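Local coordinates for protein concanavalin B (Canavalia ensiformis, PDB 6CAF) that may act as a carbohydrate-binding protein of jack bean seeds, being a chitinase-like member of glycosyl hydrolase family 18, at residues Tyr208-Tyr221 against Phe248-Gly262. Residues are numbered along the deposited sequence; the frame is centred on the assembly and turned at random.
Sequences YIFVRFYNDRSCQY and FLELPASQATAPGGG
The Phe248 ring carries Phe210 on one face, in an offset stack with the planes 23° apart and Phe210 CE2 3.3 Å from Phe248 CG, while its rim points at Tyr208. That second meeting is T-shaped: Phe248 CE1 stands over the Tyr208 face, 3.6 Å from Tyr208 CD1. The Tyr214 ring has Pro252 over one face and Glu250 O in its plane at the edge, and the Phe213 ring turns its edge to Leu249 CA.

These groups sit on neighbouring parallel strands, 208-212 and 248-252, of the TIM barrel of family 18, and illustrate its beta-alpha-beta crossover: helix 227-239 links the strands and covers the side bearing Val211 and Leu249, whereas Phe210, Arg212, Phe248 and Glu250 point into the barrel. Backbone bonds alternate between the strands, from Phe248 N to Ile209 O through Phe213 N to Glu250 O.

Glu250 leaves its strand with CG anti to the backbone N (chi1 -179°) and continues extended, which brings its carboxylate beside the aliphatic part of Arg212. Tyr214 OH donates to the anti lone pair of Glu250 OE2 at 2.6 Å, and Tyr35 binds OE1, so both oxygens are held and the group's rotation is restricted. The Arg212 guanidinium instead bonds to Ala187 O.

Beyond the strands, the two loops are joined largely through glycine backbone. Asn215 N meets Gly261 O almost straight (177°), and Asn215 OD1 in return accepts from Gly260 N at 2.8 Å. Gln220 OE1 takes the Asp216 N-H from above its amide plane, leaving NE2 to reach Gly260 O at 3.0 Å, on a lone pair in the carbonyl plane.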
loop_
_atom_site.group_PDB
_atom_site.type_symbol
_atom_site.label_atom_id
_atom_site.label_comp_id
_atom_site.label_asym_id
_atom_site.label_seq_id
_atom_site.Cartn_x
_atom_site.Cartn_y
_atom_site.Cartn_z
ATOM N N TYR A 208 3.798 -6.772 5.419
ATOM C CA TYR A 208 4.519 -5.564 5.078
ATOM C C TYR A 208 3.853 -4.371 5.741
ATOM O O TYR A 208 2.613 -4.297 5.783
ATOM C CB TYR A 208 4.479 -5.293 3.585
ATOM C CG TYR A 208 5.058 -6.319 2.679
ATOM C CD1 TYR A 208 6.242 -6.949 2.962
ATOM C CD2 TYR A 208 4.457 -6.561 1.447
ATOM C CE1 TYR A 208 6.800 -7.873 2.066
ATOM C CE2 TYR A 208 5.017 -7.420 0.517
ATOM C CZ TYR A 208 6.174 -8.116 0.846
ATOM O OH TYR A 208 6.694 -8.975 -0.109
ATOM N N ILE A 209 4.681 -3.426 6.180
ATOM C CA ILE A 209 4.199 -2.171 6.722
ATOM C C ILE A 209 4.824 -1.040 5.913
ATOM O O ILE A 209 6.049 -0.935 5.814
ATOM C CB ILE A 209 4.597 -2.008 8.204
ATOM C CG1 ILE A 209 4.122 -3.195 9.045
ATOM C CG2 ILE A 209 4.110 -0.690 8.751
ATOM C CD1 ILE A 209 2.643 -3.292 9.188
ATOM N N PHE A 210 3.963 -0.220 5.319
ATOM C CA PHE A 210 4.344 0.918 4.503
ATOM C C PHE A 210 4.076 2.190 5.312
ATOM O O PHE A 210 2.948 2.659 5.380
ATOM C CB PHE A 210 3.508 0.911 3.215
ATOM C CG PHE A 210 3.782 -0.246 2.309
ATOM C CD1 PHE A 210 3.131 -1.450 2.464
ATOM C CD2 PHE A 210 4.723 -0.140 1.300
ATOM C CE1 PHE A 210 3.388 -2.508 1.621
ATOM C CE2 PHE A 210 4.985 -1.204 0.456
ATOM C CZ PHE A 210 4.342 -2.408 0.640
ATOM N N VAL A 211 5.100 2.701 5.976
ATOM C CA VAL A 211 4.902 3.804 6.890
ATOM C C VAL A 211 4.844 5.106 6.102
ATOM O O VAL A 211 5.757 5.412 5.331
ATOM C CB VAL A 211 6.036 3.844 7.905
ATOM C CG1 VAL A 211 5.841 5.013 8.864
ATOM C CG2 VAL A 211 6.122 2.549 8.698
ATOM N N ARG A 212 3.791 5.881 6.328
ATOM C CA ARG A 212 3.584 7.112 5.572
ATOM C C ARG A 212 4.340 8.277 6.188
ATOM O O ARG A 212 3.860 8.942 7.111
ATOM C CB ARG A 212 2.091 7.416 5.465
ATOM C CG ARG A 212 1.335 6.380 4.676
ATOM C CD ARG A 212 -0.122 6.723 4.467
ATOM N NE ARG A 212 -0.911 6.348 5.600
ATOM C CZ ARG A 212 -1.423 7.169 6.503
ATOM N NH1 ARG A 212 -1.246 8.462 6.421
ATOM N NH2 ARG A 212 -2.113 6.664 7.497
ATOM N N PHE A 213 5.541 8.481 5.678
ATOM C CA PHE A 213 6.432 9.518 6.190
ATOM C C PHE A 213 6.164 10.853 5.480
ATOM O O PHE A 213 7.036 11.427 4.846
ATOM C CB PHE A 213 7.915 9.113 6.008
ATOM C CG PHE A 213 8.356 7.966 6.889
ATOM C CD1 PHE A 213 8.613 8.158 8.232
ATOM C CD2 PHE A 213 8.536 6.715 6.370
ATOM C CE1 PHE A 213 9.060 7.123 9.033
ATOM C CE2 PHE A 213 8.971 5.689 7.163
ATOM C CZ PHE A 213 9.201 5.885 8.502
ATOM N N TYR A 214 4.938 11.351 5.587
ATOM C CA TYR A 214 4.616 12.623 4.972
ATOM C C TYR A 214 3.326 13.127 5.586
ATOM O O TYR A 214 2.593 12.379 6.258
ATOM C CB TYR A 214 4.517 12.485 3.431
ATOM C CG TYR A 214 3.505 11.478 2.914
ATOM C CD1 TYR A 214 3.816 10.157 2.825
ATOM C CD2 TYR A 214 2.268 11.880 2.420
ATOM C CE1 TYR A 214 2.895 9.234 2.355
ATOM C CE2 TYR A 214 1.375 10.968 1.871
ATOM C CZ TYR A 214 1.682 9.632 1.870
ATOM O OH TYR A 214 0.776 8.711 1.364
ATOM N N ASN A 215 3.072 14.410 5.360
ATOM C CA ASN A 215 1.953 15.101 5.983
ATOM C C ASN A 215 1.986 14.996 7.525
ATOM O O ASN A 215 0.954 14.973 8.181
ATOM C CB ASN A 215 0.624 14.671 5.343
ATOM C CG ASN A 215 0.518 15.074 3.827
ATOM O OD1 ASN A 215 1.170 16.042 3.339
ATOM N ND2 ASN A 215 -0.298 14.309 3.070
ATOM N N ASP A 216 3.199 15.015 8.093
ATOM C CA ASP A 216 3.357 15.021 9.548
ATOM C C ASP A 216 4.728 15.541 9.906
ATOM O O ASP A 216 5.728 14.834 9.762
ATOM C CB ASP A 216 3.161 13.623 10.143
ATOM C CG ASP A 216 3.112 13.641 11.672
ATOM O OD1 ASP A 216 3.623 14.587 12.283
ATOM O OD2 ASP A 216 2.546 12.718 12.275
ATOM N N ARG A 217 4.781 16.793 10.369
ATOM C CA ARG A 217 6.048 17.406 10.650
ATOM C C ARG A 217 6.853 16.695 11.733
ATOM O O ARG A 217 8.061 16.888 11.828
ATOM C CB ARG A 217 5.868 18.873 11.008
ATOM C CG ARG A 217 5.315 19.720 9.870
ATOM C CD ARG A 217 5.040 21.168 10.271
ATOM N NE ARG A 217 4.566 21.970 9.141
ATOM C CZ ARG A 217 3.297 22.040 8.738
ATOM N NH1 ARG A 217 2.359 21.347 9.370
ATOM N NH2 ARG A 217 2.961 22.804 7.701
ATOM N N SER A 218 6.196 15.911 12.580
ATOM C CA SER A 218 6.912 15.268 13.671
ATOM C C SER A 218 7.818 14.132 13.203
ATOM O O SER A 218 8.740 13.754 13.931
ATOM C CB SER A 218 5.937 14.766 14.745
ATOM O OG SER A 218 5.185 13.657 14.292
ATOM N N CYS A 219 7.551 13.576 12.014
ATOM C CA CYS A 219 8.235 12.356 11.630
ATOM C C CYS A 219 8.688 12.307 10.187
ATOM O O CYS A 219 9.186 11.275 9.745
ATOM C CB CYS A 219 7.381 11.111 11.934
ATOM S SG CYS A 219 5.590 11.140 11.661
ATOM N N GLN A 220 8.543 13.395 9.450
ATOM C CA GLN A 220 8.901 13.383 8.050
ATOM C C GLN A 220 10.241 14.070 7.800
ATOM O O GLN A 220 10.781 14.792 8.647
ATOM C CB GLN A 220 7.802 14.027 7.209
ATOM C CG GLN A 220 7.763 15.551 7.340
ATOM C CD GLN A 220 6.437 16.126 6.880
ATOM O OE1 GLN A 220 5.522 15.397 6.484
ATOM N NE2 GLN A 220 6.311 17.436 6.982
ATOM N N TYR A 221 10.792 13.810 6.624
ATOM C CA TYR A 221 11.975 14.515 6.173
ATOM C C TYR A 221 11.705 15.988 5.942
ATOM O O TYR A 221 10.619 16.354 5.473
ATOM C CB TYR A 221 12.381 13.924 4.834
ATOM C CG TYR A 221 13.548 14.602 4.135
ATOM C CD1 TYR A 221 14.872 14.321 4.478
ATOM C CD2 TYR A 221 13.331 15.520 3.135
ATOM C CE1 TYR A 221 15.936 14.933 3.836
ATOM C CE2 TYR A 221 14.390 16.134 2.480
ATOM C CZ TYR A 221 15.692 15.854 2.849
ATOM O OH TYR A 221 16.735 16.485 2.223
ATOM N N PHE A 248 8.697 -0.561 4.824
ATOM C CA PHE A 248 8.871 0.287 3.678
ATOM C C PHE A 248 8.624 1.730 4.071
ATOM O O PHE A 248 7.803 1.990 4.964
ATOM C CB PHE A 248 7.850 -0.024 2.593
ATOM C CG PHE A 248 7.950 -1.373 1.963
ATOM C CD1 PHE A 248 7.523 -2.503 2.634
ATOM C CD2 PHE A 248 8.394 -1.505 0.641
ATOM C CE1 PHE A 248 7.540 -3.736 2.019
ATOM C CE2 PHE A 248 8.438 -2.750 0.032
ATOM C CZ PHE A 248 7.977 -3.858 0.727
ATOM N N LEU A 249 9.286 2.658 3.376
ATOM C CA LEU A 249 8.929 4.071 3.487
ATOM C C LEU A 249 7.926 4.414 2.407
ATOM O O LEU A 249 8.237 4.304 1.208
ATOM C CB LEU A 249 10.127 4.996 3.295
ATOM C CG LEU A 249 11.265 4.831 4.280
ATOM C CD1 LEU A 249 12.274 3.812 3.754
ATOM C CD2 LEU A 249 11.976 6.163 4.465
ATOM N N GLU A 250 6.731 4.860 2.797
ATOM C CA GLU A 250 5.783 5.412 1.837
ATOM C C GLU A 250 6.001 6.914 1.777
ATOM O O GLU A 250 5.997 7.592 2.810
ATOM C CB GLU A 250 4.334 5.088 2.170
ATOM C CG GLU A 250 3.399 5.658 1.143
ATOM C CD GLU A 250 1.965 5.281 1.364
ATOM O OE1 GLU A 250 1.730 4.079 1.592
ATOM O OE2 GLU A 250 1.072 6.143 1.196
ATOM N N LEU A 251 6.207 7.391 0.559
ATOM C CA LEU A 251 6.632 8.759 0.316
ATOM C C LEU A 251 5.815 9.344 -0.825
ATOM O O LEU A 251 5.330 8.621 -1.709
ATOM C CB LEU A 251 8.101 8.744 -0.111
ATOM C CG LEU A 251 9.094 8.257 0.955
ATOM C CD1 LEU A 251 10.474 8.066 0.347
ATOM C CD2 LEU A 251 9.083 9.204 2.125
ATOM N N PRO A 252 5.699 10.671 -0.842
ATOM C CA PRO A 252 5.046 11.311 -1.975
ATOM C C PRO A 252 5.998 11.395 -3.153
ATOM O O PRO A 252 7.182 11.665 -2.975
ATOM C CB PRO A 252 4.722 12.708 -1.447
ATOM C CG PRO A 252 5.719 12.959 -0.390
ATOM C CD PRO A 252 6.146 11.644 0.168
ATOM N N ALA A 253 5.478 11.195 -4.362
ATOM C CA ALA A 253 6.364 11.192 -5.527
ATOM C C ALA A 253 6.564 12.560 -6.136
ATOM O O ALA A 253 7.324 12.686 -7.085
ATOM C CB ALA A 253 5.882 10.206 -6.572
ATOM N N SER A 254 5.897 13.580 -5.601
ATOM C CA SER A 254 6.127 14.944 -6.032
ATOM C C SER A 254 5.870 15.867 -4.855
ATOM O O SER A 254 5.208 15.475 -3.899
ATOM C CB SER A 254 5.175 15.314 -7.160
ATOM O OG SER A 254 3.865 15.433 -6.667
ATOM N N GLN A 255 6.375 17.083 -4.917
ATOM C CA GLN A 255 6.016 18.060 -3.897
ATOM C C GLN A 255 4.502 18.307 -3.822
ATOM O O GLN A 255 3.966 18.516 -2.731
ATOM C CB GLN A 255 6.752 19.376 -4.124
ATOM C CG GLN A 255 8.213 19.306 -3.751
ATOM C CD GLN A 255 9.047 20.385 -4.420
ATOM O OE1 GLN A 255 10.255 20.231 -4.592
ATOM N NE2 GLN A 255 8.404 21.478 -4.807
ATOM N N ALA A 256 3.803 18.250 -4.955
ATOM C CA ALA A 256 2.354 18.524 -4.972
ATOM C C ALA A 256 1.484 17.480 -4.262
ATOM O O ALA A 256 0.364 17.783 -3.849
ATOM C CB ALA A 256 1.865 18.726 -6.401
ATOM N N THR A 257 1.976 16.262 -4.107
ATOM C CA THR A 257 1.233 15.180 -3.418
ATOM C C THR A 257 1.606 15.126 -1.955
ATOM O O THR A 257 1.291 14.142 -1.249
ATOM C CB THR A 257 1.422 13.743 -4.008
ATOM O OG1 THR A 257 2.794 13.469 -4.317
ATOM C CG2 THR A 257 0.570 13.565 -5.248
ATOM N N ALA A 258 2.316 16.140 -1.506
ATOM C CA ALA A 258 2.712 16.265 -0.111
ATOM C C ALA A 258 2.484 17.676 0.384
ATOM O O ALA A 258 3.415 18.359 0.759
ATOM C CB ALA A 258 4.173 15.913 0.027
ATOM N N PRO A 259 1.232 18.110 0.417
ATOM C CA PRO A 259 0.963 19.480 0.838
ATOM C C PRO A 259 1.355 19.818 2.267
ATOM O O PRO A 259 1.636 20.972 2.574
ATOM C CB PRO A 259 -0.551 19.636 0.635
ATOM C CG PRO A 259 -1.077 18.242 0.525
ATOM C CD PRO A 259 0.026 17.394 -0.018
ATOM N N GLY A 260 1.380 18.819 3.126
ATOM C CA GLY A 260 1.845 18.966 4.493
ATOM C C GLY A 260 3.313 18.649 4.682
ATOM O O GLY A 260 3.800 18.574 5.823
ATOM N N GLY A 261 4.021 18.475 3.570
ATOM C CA GLY A 261 5.442 18.191 3.604
ATOM C C GLY A 261 5.793 16.721 3.505
ATOM O O GLY A 261 4.908 15.863 3.429
ATOM N N GLY A 262 7.103 16.470 3.535
ATOM C CA GLY A 262 7.648 15.140 3.536
ATOM C C GLY A 262 8.277 14.681 2.237
ATOM O O GLY A 262 8.863 13.621 2.187
HETATM O O HOH W 1 9.552 12.312 4.531
HETATM O O HOH W 2 -0.933 13.383 0.043
HETATM O O HOH W 3 9.154 18.330 4.261
#